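PDB 1JHS: nuclear import protein MOG1 from Saccharomyces cerevisiae, which interacts with the small GTPase Gsp1, the yeast Ran, and takes part in Ran-dependent nuclear protein import and poly(A)+ mRNA export. Local coordinates for residues 104-108 / 168-173; 11-16 / 178-183; 68-74 / 128-132. The protein carries 1 engineered substitution. Residue numbers count along the deposited sequence, not the author numbering.

In the fold
Contacts 1 and 3 are both buried and share one antiparallel sheet: helix 163-178 packs on strand 103-113 from one face, helix 70-83 on the neighbouring strand 124-133 from the other. Their strands are joined by Phe104 O to Leu130 N and Gly106 O to Val128 N, both 2.8 Å. Contact 1 combines packing with a hydroxyl-centred polar network; contact 3 runs from a leucine and tryptophan core out to a hydrated arginine. Contact 2, partly buried, lies about 18 and 19 Å, centre to centre, from contacts 1 and 3. It is backbone pairing in a small second sheet, linked to the large one by Phe179 packing on Ile131.

Contact 1 of 3, residues 104-108 / 168-173; sequences FTGLV and VYQLLQ
Build residues 104-108 as an extended strand and residues 168-173 as one and a half turns of alpha-helix, with Leu172 N on Val168 O (2.8 Å) and Gln173 N on Tyr169 O (3.0 Å). The two axes run nearly antiparallel, at 158°, and approach to 8.8 Å; Thr105 CA lies 6.9 Å from Gln173 CA, and Leu107 CA 6.8 Å from Tyr169 CA. This is helix 163-178 lying along the large antiparallel sheet. Phe104 points its CA-to-CB bond to the opposite face, where its ring meets Trp74 of helix 70-83, so the sheet is sandwiched between helices.

Van der Waals packing comes first. Tyr169 (chi1 t) reaches toward the strand: its CE1 lies 3.5 Å from Gly106 CA, which sits at the ring edge, and its CD1 lies 3.6 Å from Leu107 CG. Leu107 is in the m,t rotamer, and its CD2 reaches Val168 CG1 at 4.5 Å. Leu172 (t,p) places CD2 3.6 Å from Gly106 O and 4.0 Å from Thr105 CB. A CB on Gly106 would point away from the helix, so it is the backbone itself that the ring meets here.

The polar part centres on Thr105, in the p rotamer. Its OG1 donates to Tyr169 OH at 2.9 Å and accepts from Gln173 NE2 at 3.0 Å; Gln173 is in m at chi1. Tyr169 OH is also hydrogen-bonded to Asp96 OD1 on strand 87-99. One threonine hydroxyl therefore serves as both donor and acceptor, tying two helix side chains one turn apart into a polar network that reaches the next strand.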
loop_
_atom_site.group_PDB
_atom_site.type_symbol
_atom_site.label_atom_id
_atom_site.label_comp_id
_atom_site.label_asym_id
_atom_site.label_seq_id
_atom_site.Cartn_x
_atom_site.Cartn_y
_atom_site.Cartn_z
ATOM N N PHE A 104 -7.635 4.216 -7.722
ATOM C CA PHE A 104 -6.743 5.352 -7.520
ATOM C C PHE A 104 -5.505 4.892 -6.764
ATOM O O PHE A 104 -5.612 4.074 -5.845
ATOM C CB PHE A 104 -7.484 6.433 -6.716
ATOM C CG PHE A 104 -6.846 7.784 -6.810
ATOM C CD1 PHE A 104 -7.249 8.685 -7.784
ATOM C CD2 PHE A 104 -5.799 8.131 -5.949
ATOM C CE1 PHE A 104 -6.621 9.939 -7.918
ATOM C CE2 PHE A 104 -5.166 9.376 -6.066
ATOM C CZ PHE A 104 -5.581 10.280 -7.058
ATOM N N THR A 105 -4.335 5.414 -7.150
ATOM C CA THR A 105 -3.076 5.057 -6.498
ATOM C C THR A 105 -2.203 6.294 -6.205
ATOM O O THR A 105 -2.301 7.309 -6.891
ATOM C CB THR A 105 -2.227 4.104 -7.395
ATOM O OG1 THR A 105 -1.925 4.751 -8.646
ATOM C CG2 THR A 105 -2.988 2.831 -7.688
ATOM N N GLY A 106 -1.340 6.180 -5.193
ATOM C CA GLY A 106 -0.436 7.271 -4.874
ATOM C C GLY A 106 0.604 6.838 -3.845
ATOM O O GLY A 106 0.486 5.752 -3.261
ATOM N N LEU A 107 1.649 7.652 -3.691
ATOM C CA LEU A 107 2.687 7.429 -2.680
ATOM C C LEU A 107 2.453 8.601 -1.714
ATOM O O LEU A 107 2.271 9.738 -2.145
ATOM C CB LEU A 107 4.086 7.555 -3.268
ATOM C CG LEU A 107 4.607 6.456 -4.178
ATOM C CD1 LEU A 107 6.015 6.871 -4.589
ATOM C CD2 LEU A 107 4.635 5.117 -3.447
ATOM N N VAL A 108 2.488 8.328 -0.425
ATOM C CA VAL A 108 2.187 9.340 0.582
ATOM C C VAL A 108 3.292 9.433 1.626
ATOM O O VAL A 108 3.926 8.435 1.945
ATOM C CB VAL A 108 0.855 8.948 1.267
ATOM C CG1 VAL A 108 0.619 9.777 2.535
ATOM C CG2 VAL A 108 -0.299 9.147 0.247
ATOM N N VAL A 168 8.326 0.615 -5.555
ATOM C CA VAL A 168 7.135 0.306 -4.771
ATOM C C VAL A 168 5.862 0.797 -5.483
ATOM O O VAL A 168 4.842 0.121 -5.496
ATOM C CB VAL A 168 7.236 0.937 -3.368
ATOM C CG1 VAL A 168 5.865 0.903 -2.648
ATOM C CG2 VAL A 168 8.296 0.162 -2.575
ATOM N N TYR A 169 5.943 1.962 -6.108
ATOM C CA TYR A 169 4.773 2.484 -6.800
ATOM C C TYR A 169 4.436 1.607 -7.995
ATOM O O TYR A 169 3.265 1.426 -8.323
ATOM C CB TYR A 169 5.001 3.926 -7.250
ATOM C CG TYR A 169 3.720 4.595 -7.682
ATOM C CD1 TYR A 169 2.676 4.798 -6.775
ATOM C CD2 TYR A 169 3.560 5.061 -8.988
ATOM C CE1 TYR A 169 1.504 5.473 -7.165
ATOM C CE2 TYR A 169 2.396 5.722 -9.386
ATOM C CZ TYR A 169 1.382 5.929 -8.467
ATOM O OH TYR A 169 0.256 6.617 -8.858
ATOM N N GLN A 170 5.449 1.060 -8.659
ATOM C CA GLN A 170 5.162 0.189 -9.792
ATOM C C GLN A 170 4.461 -1.072 -9.267
ATOM O O GLN A 170 3.473 -1.534 -9.835
ATOM C CB GLN A 170 6.439 -0.208 -10.527
ATOM C CG GLN A 170 6.139 -1.054 -11.748
ATOM C CD GLN A 170 7.388 -1.384 -12.546
ATOM O OE1 GLN A 170 8.404 -0.669 -12.459
ATOM N NE2 GLN A 170 7.320 -2.457 -13.335
ATOM N N LEU A 171 4.961 -1.614 -8.161
ATOM C CA LEU A 171 4.332 -2.802 -7.560
ATOM C C LEU A 171 2.882 -2.498 -7.218
ATOM O O LEU A 171 1.982 -3.273 -7.529
ATOM C CB LEU A 171 5.084 -3.217 -6.286
ATOM C CG LEU A 171 4.381 -4.200 -5.350
ATOM C CD1 LEU A 171 4.115 -5.530 -6.072
ATOM C CD2 LEU A 171 5.269 -4.437 -4.116
ATOM N N LEU A 172 2.662 -1.354 -6.580
ATOM C CA LEU A 172 1.313 -0.949 -6.169
ATOM C C LEU A 172 0.369 -0.925 -7.371
ATOM O O LEU A 172 -0.748 -1.462 -7.320
ATOM C CB LEU A 172 1.356 0.430 -5.516
ATOM C CG LEU A 172 0.010 0.920 -4.937
ATOM C CD1 LEU A 172 -0.344 0.127 -3.656
ATOM C CD2 LEU A 172 0.128 2.437 -4.634
ATOM N N GLN A 173 0.811 -0.305 -8.459
ATOM C CA GLN A 173 -0.019 -0.237 -9.647
ATOM C C GLN A 173 -0.260 -1.618 -10.254
ATOM O O GLN A 173 -1.361 -1.905 -10.733
ATOM C CB GLN A 173 0.586 0.756 -10.646
ATOM C CG GLN A 173 0.455 2.209 -10.127
ATOM C CD GLN A 173 0.548 3.281 -11.200
ATOM O OE1 GLN A 173 1.480 3.276 -12.024
ATOM N NE2 GLN A 173 -0.417 4.234 -11.188
#

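Contact 2 of 3, residues 11-16 / 178-183; sequences GAITTV and KFHVVD
A small antiparallel sheet of three strands forms here: strand 13-17 is central, with strand 4-8 on one flank and the short strand 180-181, which follows helix 163-178, on the other. Start at Gly11, whose positive phi (107/5) would push a CB against the preceding carbonyl oxygen; its own O lies 3.6 Å from Val182 CB. Ala12, at -75/-22, is not yet extended. Together with Ile13 it faces Leu8, making a classic beta bulge against strand 4-8. On the other side Ala12 O accepts twice, from Val182 N at 2.7 Å and from Asp183 N at 3.1 Å, where the chain leaves strand 180-181; Val182 (-91/-42) makes that turn.

From Ile13 on the chain is extended. Ile13 (m,t) and Val181 form a non-hydrogen-bonded pair, CA-CA 4.6 Å, both side chains on one face; Ile13 CG2 packs 3.6 Å from Phe179 CE1, and Ile13 CA makes a CA-H...O contact with His180 O at 3.2 Å. Thr14 and His180 form the hydrogen-bonded pair, CA-CA 5.3 Å: Thr14 N to His180 O and His180 N to Thr14 O, both 2.9 Å. Their side chains lie on the opposite face, where Thr14 CG2 is 3.9 Å from Val182 CG2. Thr14 OG1 (chi1 p) reaches a water at 2.8 Å, which donates to Lys178 O at 2.5 Å. Thr15 sets CB 4.4 Å from Phe179 CD1, while its OG1 hydrogen-bonds Met175 O near the helix end. Finally Val16 CG1 rests 3.8 Å from Lys178 CG.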
loop_
_atom_site.group_PDB
_atom_site.type_symbol
_atom_site.label_atom_id
_atom_site.label_comp_id
_atom_site.label_asym_id
_atom_site.label_seq_id
_atom_site.Cartn_x
_atom_site.Cartn_y
_atom_site.Cartn_z
ATOM N N GLY A 11 -8.968 -17.631 -1.439
ATOM C CA GLY A 11 -9.031 -17.820 -2.879
ATOM C C GLY A 11 -10.124 -17.005 -3.542
ATOM O O GLY A 11 -10.349 -17.121 -4.746
ATOM N N ALA A 12 -10.804 -16.171 -2.765
ATOM C CA ALA A 12 -11.875 -15.345 -3.306
ATOM C C ALA A 12 -11.323 -14.172 -4.129
ATOM O O ALA A 12 -12.021 -13.613 -4.969
ATOM C CB ALA A 12 -12.728 -14.809 -2.169
ATOM N N ILE A 13 -10.072 -13.806 -3.878
ATOM C CA ILE A 13 -9.467 -12.686 -4.597
ATOM C C ILE A 13 -8.043 -13.047 -4.996
ATOM O O ILE A 13 -7.395 -13.827 -4.300
ATOM C CB ILE A 13 -9.414 -11.441 -3.667
ATOM C CG1 ILE A 13 -10.811 -10.841 -3.516
ATOM C CG2 ILE A 13 -8.448 -10.383 -4.217
ATOM C CD1 ILE A 13 -10.879 -9.796 -2.436
ATOM N N THR A 14 -7.565 -12.516 -6.121
ATOM C CA THR A 14 -6.181 -12.743 -6.512
ATOM C C THR A 14 -5.553 -11.394 -6.872
ATOM O O THR A 14 -6.246 -10.442 -7.245
ATOM C CB THR A 14 -6.023 -13.716 -7.743
ATOM O OG1 THR A 14 -6.670 -13.161 -8.898
ATOM C CG2 THR A 14 -6.634 -15.083 -7.427
ATOM N N THR A 15 -4.240 -11.304 -6.694
ATOM C CA THR A 15 -3.484 -10.118 -7.074
ATOM C C THR A 15 -2.064 -10.655 -7.155
ATOM O O THR A 15 -1.878 -11.878 -7.273
ATOM C CB THR A 15 -3.629 -8.954 -6.041
ATOM O OG1 THR A 15 -2.901 -7.807 -6.515
ATOM C CG2 THR A 15 -3.113 -9.362 -4.668
ATOM N N VAL A 16 -1.061 -9.785 -7.117
ATOM C CA VAL A 16 0.314 -10.289 -7.181
ATOM C C VAL A 16 1.147 -9.667 -6.084
ATOM O O VAL A 16 0.788 -8.608 -5.572
ATOM C CB VAL A 16 0.978 -9.942 -8.533
ATOM C CG1 VAL A 16 0.194 -10.569 -9.675
ATOM C CG2 VAL A 16 1.037 -8.401 -8.719
ATOM N N LYS A 178 -3.788 -6.121 -11.509
ATOM C CA LYS A 178 -3.958 -7.579 -11.409
ATOM C C LYS A 178 -5.038 -8.036 -10.427
ATOM O O LYS A 178 -5.350 -9.239 -10.341
ATOM C CB LYS A 178 -2.637 -8.224 -10.987
ATOM C CG LYS A 178 -1.579 -8.255 -12.075
ATOM C CD LYS A 178 -1.838 -9.412 -13.022
ATOM C CE LYS A 178 -0.654 -9.612 -13.946
ATOM N NZ LYS A 178 -0.761 -10.937 -14.642
ATOM N N PHE A 179 -5.609 -7.084 -9.699
ATOM C CA PHE A 179 -6.624 -7.361 -8.690
ATOM C C PHE A 179 -7.896 -7.953 -9.299
ATOM O O PHE A 179 -8.501 -7.358 -10.189
ATOM C CB PHE A 179 -6.961 -6.063 -7.938
ATOM C CG PHE A 179 -7.854 -6.268 -6.739
ATOM C CD1 PHE A 179 -7.312 -6.576 -5.489
ATOM C CD2 PHE A 179 -9.231 -6.202 -6.876
ATOM C CE1 PHE A 179 -8.156 -6.820 -4.372
ATOM C CE2 PHE A 179 -10.085 -6.450 -5.769
ATOM C CZ PHE A 179 -9.536 -6.757 -4.526
ATOM N N HIS A 180 -8.309 -9.120 -8.811
ATOM C CA HIS A 180 -9.506 -9.762 -9.358
ATOM C C HIS A 180 -10.361 -10.474 -8.318
ATOM O O HIS A 180 -9.847 -11.230 -7.476
ATOM C CB HIS A 180 -9.111 -10.782 -10.446
ATOM C CG HIS A 180 -8.573 -10.161 -11.697
ATOM N ND1 HIS A 180 -9.279 -9.232 -12.432
ATOM C CD2 HIS A 180 -7.399 -10.349 -12.355
ATOM C CE1 HIS A 180 -8.563 -8.874 -13.488
ATOM N NE2 HIS A 180 -7.418 -9.537 -13.463
ATOM N N VAL A 181 -11.669 -10.230 -8.371
ATOM C CA VAL A 181 -12.570 -10.906 -7.451
ATOM C C VAL A 181 -12.945 -12.205 -8.161
ATOM O O VAL A 181 -13.525 -12.189 -9.248
ATOM C CB VAL A 181 -13.850 -10.079 -7.146
ATOM C CG1 VAL A 181 -14.722 -10.839 -6.155
ATOM C CG2 VAL A 181 -13.463 -8.712 -6.550
ATOM N N VAL A 182 -12.571 -13.321 -7.549
ATOM C CA VAL A 182 -12.831 -14.646 -8.103
ATOM C C VAL A 182 -14.160 -15.203 -7.611
ATOM O O VAL A 182 -14.923 -15.777 -8.389
ATOM C CB VAL A 182 -11.702 -15.632 -7.695
ATOM C CG1 VAL A 182 -12.064 -17.062 -8.091
ATOM C CG2 VAL A 182 -10.397 -15.219 -8.355
ATOM N N ASP A 183 -14.427 -15.019 -6.320
ATOM C CA ASP A 183 -15.638 -15.523 -5.684
ATOM C C ASP A 183 -16.376 -14.409 -4.946
ATOM O O ASP A 183 -15.973 -13.984 -3.858
ATOM C CB ASP A 183 -15.248 -16.659 -4.717
ATOM C CG ASP A 183 -16.421 -17.171 -3.887
ATOM O OD1 ASP A 183 -17.587 -16.837 -4.196
ATOM O OD2 ASP A 183 -16.173 -17.924 -2.917
HETATM O O HOH W 1 -4.840 -11.723 -10.390
#

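Contact 3 of 3, residues 68-74 / 128-132; sequences SDLKEAW and VALIR
Leu130 (t,p) fills the middle of the contact: its CD2 lies 3.7 Å from Ala73 CB, 4.1 Å from Leu70 CD1 and 3.5 Å from Trp74 N. Trp74 (chi1 t, chi2 85°) brings CD1 to 3.8 Å from Leu130 CB and 4.2 Å from Val128 CG1, its ring meeting the strand edge-on. That orientation lets Trp74 NE1 donate to Val128 O at 2.9 Å, nearly straight at 167°. Helix 70-74 crosses the extended strand 128-132 at 125°, axes 9.1 Å apart at closest, with Trp74 CA 5.9 Å from Leu130 CA and Leu70 CA 8.3 Å from Arg132 CA.

This is helix-on-sheet packing: helix 70-83 rests on the face of the large antiparallel sheet that carries Val128, Leu130 and Arg132, while Ala129 and Ile131 point the other way. Farther out, Arg132 sets CD 3.8 Å from Leu70 CD1 and lays one guanidinium face over Ala73 CB, 3.5 Å from CZ. Its NE forms a salt bridge with Asp139, and NH1 hydrogen-bonds Lys67 O. Asp69 N-caps the helix, OD1 accepting from Glu72 N at 3.0 Å. At the outer edge a water accepts from Arg132 NH1 (2.9 Å) and donates to Ser68 O (2.7 Å).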
loop_
_atom_site.group_PDB
_atom_site.type_symbol
_atom_site.label_atom_id
_atom_site.label_comp_id
_atom_site.label_asym_id
_atom_site.label_seq_id
_atom_site.Cartn_x
_atom_site.Cartn_y
_atom_site.Cartn_z
ATOM N N SER A 68 -18.406 10.467 -2.945
ATOM C CA SER A 68 -18.573 10.081 -4.357
ATOM C C SER A 68 -17.335 10.171 -5.232
ATOM O O SER A 68 -17.103 9.304 -6.093
ATOM C CB SER A 68 -19.653 10.941 -5.020
ATOM O OG SER A 68 -20.930 10.603 -4.525
ATOM N N ASP A 69 -16.573 11.245 -5.050
ATOM C CA ASP A 69 -15.380 11.483 -5.837
ATOM C C ASP A 69 -14.296 10.471 -5.473
ATOM O O ASP A 69 -13.969 10.285 -4.294
ATOM C CB ASP A 69 -14.873 12.903 -5.599
ATOM C CG ASP A 69 -13.643 13.220 -6.415
ATOM O OD1 ASP A 69 -12.572 13.401 -5.806
ATOM O OD2 ASP A 69 -13.736 13.280 -7.668
ATOM N N LEU A 70 -13.743 9.830 -6.497
ATOM C CA LEU A 70 -12.719 8.823 -6.289
ATOM C C LEU A 70 -11.519 9.332 -5.488
ATOM O O LEU A 70 -11.145 8.719 -4.489
ATOM C CB LEU A 70 -12.246 8.272 -7.649
ATOM C CG LEU A 70 -11.057 7.303 -7.635
ATOM C CD1 LEU A 70 -11.427 6.001 -6.891
ATOM C CD2 LEU A 70 -10.661 7.000 -9.074
ATOM N N LYS A 71 -10.904 10.433 -5.930
ATOM C CA LYS A 71 -9.736 10.971 -5.220
ATOM C C LYS A 71 -10.069 11.369 -3.774
ATOM O O LYS A 71 -9.263 11.191 -2.861
ATOM C CB LYS A 71 -9.154 12.186 -5.961
ATOM C CG LYS A 71 -8.038 12.869 -5.170
ATOM C CD LYS A 71 -7.202 13.805 -5.997
ATOM C CE LYS A 71 -6.064 14.400 -5.170
ATOM N NZ LYS A 71 -5.310 15.414 -5.982
ATOM N N GLU A 72 -11.251 11.938 -3.564
ATOM C CA GLU A 72 -11.659 12.321 -2.222
ATOM C C GLU A 72 -11.799 11.089 -1.329
ATOM O O GLU A 72 -11.406 11.119 -0.155
ATOM C CB GLU A 72 -12.981 13.098 -2.264
ATOM C CG GLU A 72 -12.802 14.591 -2.295
ATOM C CD GLU A 72 -14.134 15.326 -2.456
ATOM O OE1 GLU A 72 -15.158 14.869 -1.888
ATOM O OE2 GLU A 72 -14.139 16.365 -3.157
ATOM N N ALA A 73 -12.340 10.002 -1.879
ATOM C CA ALA A 73 -12.484 8.762 -1.110
ATOM C C ALA A 73 -11.079 8.237 -0.756
ATOM O O ALA A 73 -10.833 7.754 0.352
ATOM C CB ALA A 73 -13.248 7.713 -1.925
ATOM N N TRP A 74 -10.168 8.342 -1.706
ATOM C CA TRP A 74 -8.804 7.872 -1.483
ATOM C C TRP A 74 -8.157 8.701 -0.375
ATOM O O TRP A 74 -7.552 8.149 0.561
ATOM C CB TRP A 74 -8.009 7.968 -2.790
ATOM C CG TRP A 74 -6.555 7.608 -2.672
ATOM C CD1 TRP A 74 -6.004 6.345 -2.733
ATOM C CD2 TRP A 74 -5.467 8.519 -2.526
ATOM N NE1 TRP A 74 -4.624 6.432 -2.649
ATOM C CE2 TRP A 74 -4.272 7.755 -2.523
ATOM C CE3 TRP A 74 -5.379 9.925 -2.402
ATOM C CZ2 TRP A 74 -2.999 8.344 -2.390
ATOM C CZ3 TRP A 74 -4.105 10.506 -2.269
ATOM C CH2 TRP A 74 -2.940 9.712 -2.267
ATOM N N VAL A 128 -0.382 3.862 -1.361
ATOM C CA VAL A 128 -1.768 3.546 -1.007
ATOM C C VAL A 128 -2.627 3.456 -2.263
ATOM O O VAL A 128 -2.590 4.359 -3.100
ATOM C CB VAL A 128 -2.389 4.629 -0.099
ATOM C CG1 VAL A 128 -3.846 4.255 0.255
ATOM C CG2 VAL A 128 -1.559 4.779 1.177
ATOM N N ALA A 129 -3.389 2.371 -2.390
ATOM C CA ALA A 129 -4.284 2.230 -3.528
ATOM C C ALA A 129 -5.700 1.998 -3.032
ATOM O O ALA A 129 -5.908 1.367 -1.998
ATOM C CB ALA A 129 -3.859 1.074 -4.411
ATOM N N LEU A 130 -6.671 2.541 -3.765
ATOM C CA LEU A 130 -8.076 2.354 -3.431
ATOM C C LEU A 130 -8.715 1.688 -4.634
ATOM O O LEU A 130 -8.491 2.121 -5.762
ATOM C CB LEU A 130 -8.754 3.704 -3.195
ATOM C CG LEU A 130 -10.288 3.664 -3.133
ATOM C CD1 LEU A 130 -10.794 2.744 -1.967
ATOM C CD2 LEU A 130 -10.793 5.106 -2.943
ATOM N N ILE A 131 -9.476 0.621 -4.395
ATOM C CA ILE A 131 -10.206 -0.082 -5.445
ATOM C C ILE A 131 -11.634 -0.111 -4.896
ATOM O O ILE A 131 -11.906 -0.797 -3.912
ATOM C CB ILE A 131 -9.703 -1.532 -5.631
ATOM C CG1 ILE A 131 -8.253 -1.509 -6.129
ATOM C CG2 ILE A 131 -10.579 -2.245 -6.658
ATOM C CD1 ILE A 131 -7.523 -2.873 -6.116
ATOM N N ARG A 132 -12.531 0.640 -5.523
ATOM C CA ARG A 132 -13.909 0.700 -5.038
ATOM C C ARG A 132 -14.783 -0.409 -5.615
ATOM O O ARG A 132 -15.011 -0.443 -6.826
ATOM C CB ARG A 132 -14.505 2.069 -5.397
ATOM C CG ARG A 132 -13.547 3.258 -5.116
ATOM C CD ARG A 132 -14.327 4.558 -4.892
ATOM N NE ARG A 132 -14.928 4.572 -3.559
ATOM C CZ ARG A 132 -15.764 5.513 -3.117
ATOM N NH1 ARG A 132 -16.120 6.524 -3.905
ATOM N NH2 ARG A 132 -16.202 5.470 -1.859
HETATM O O HOH W 2 -15.491 7.203 -6.663
#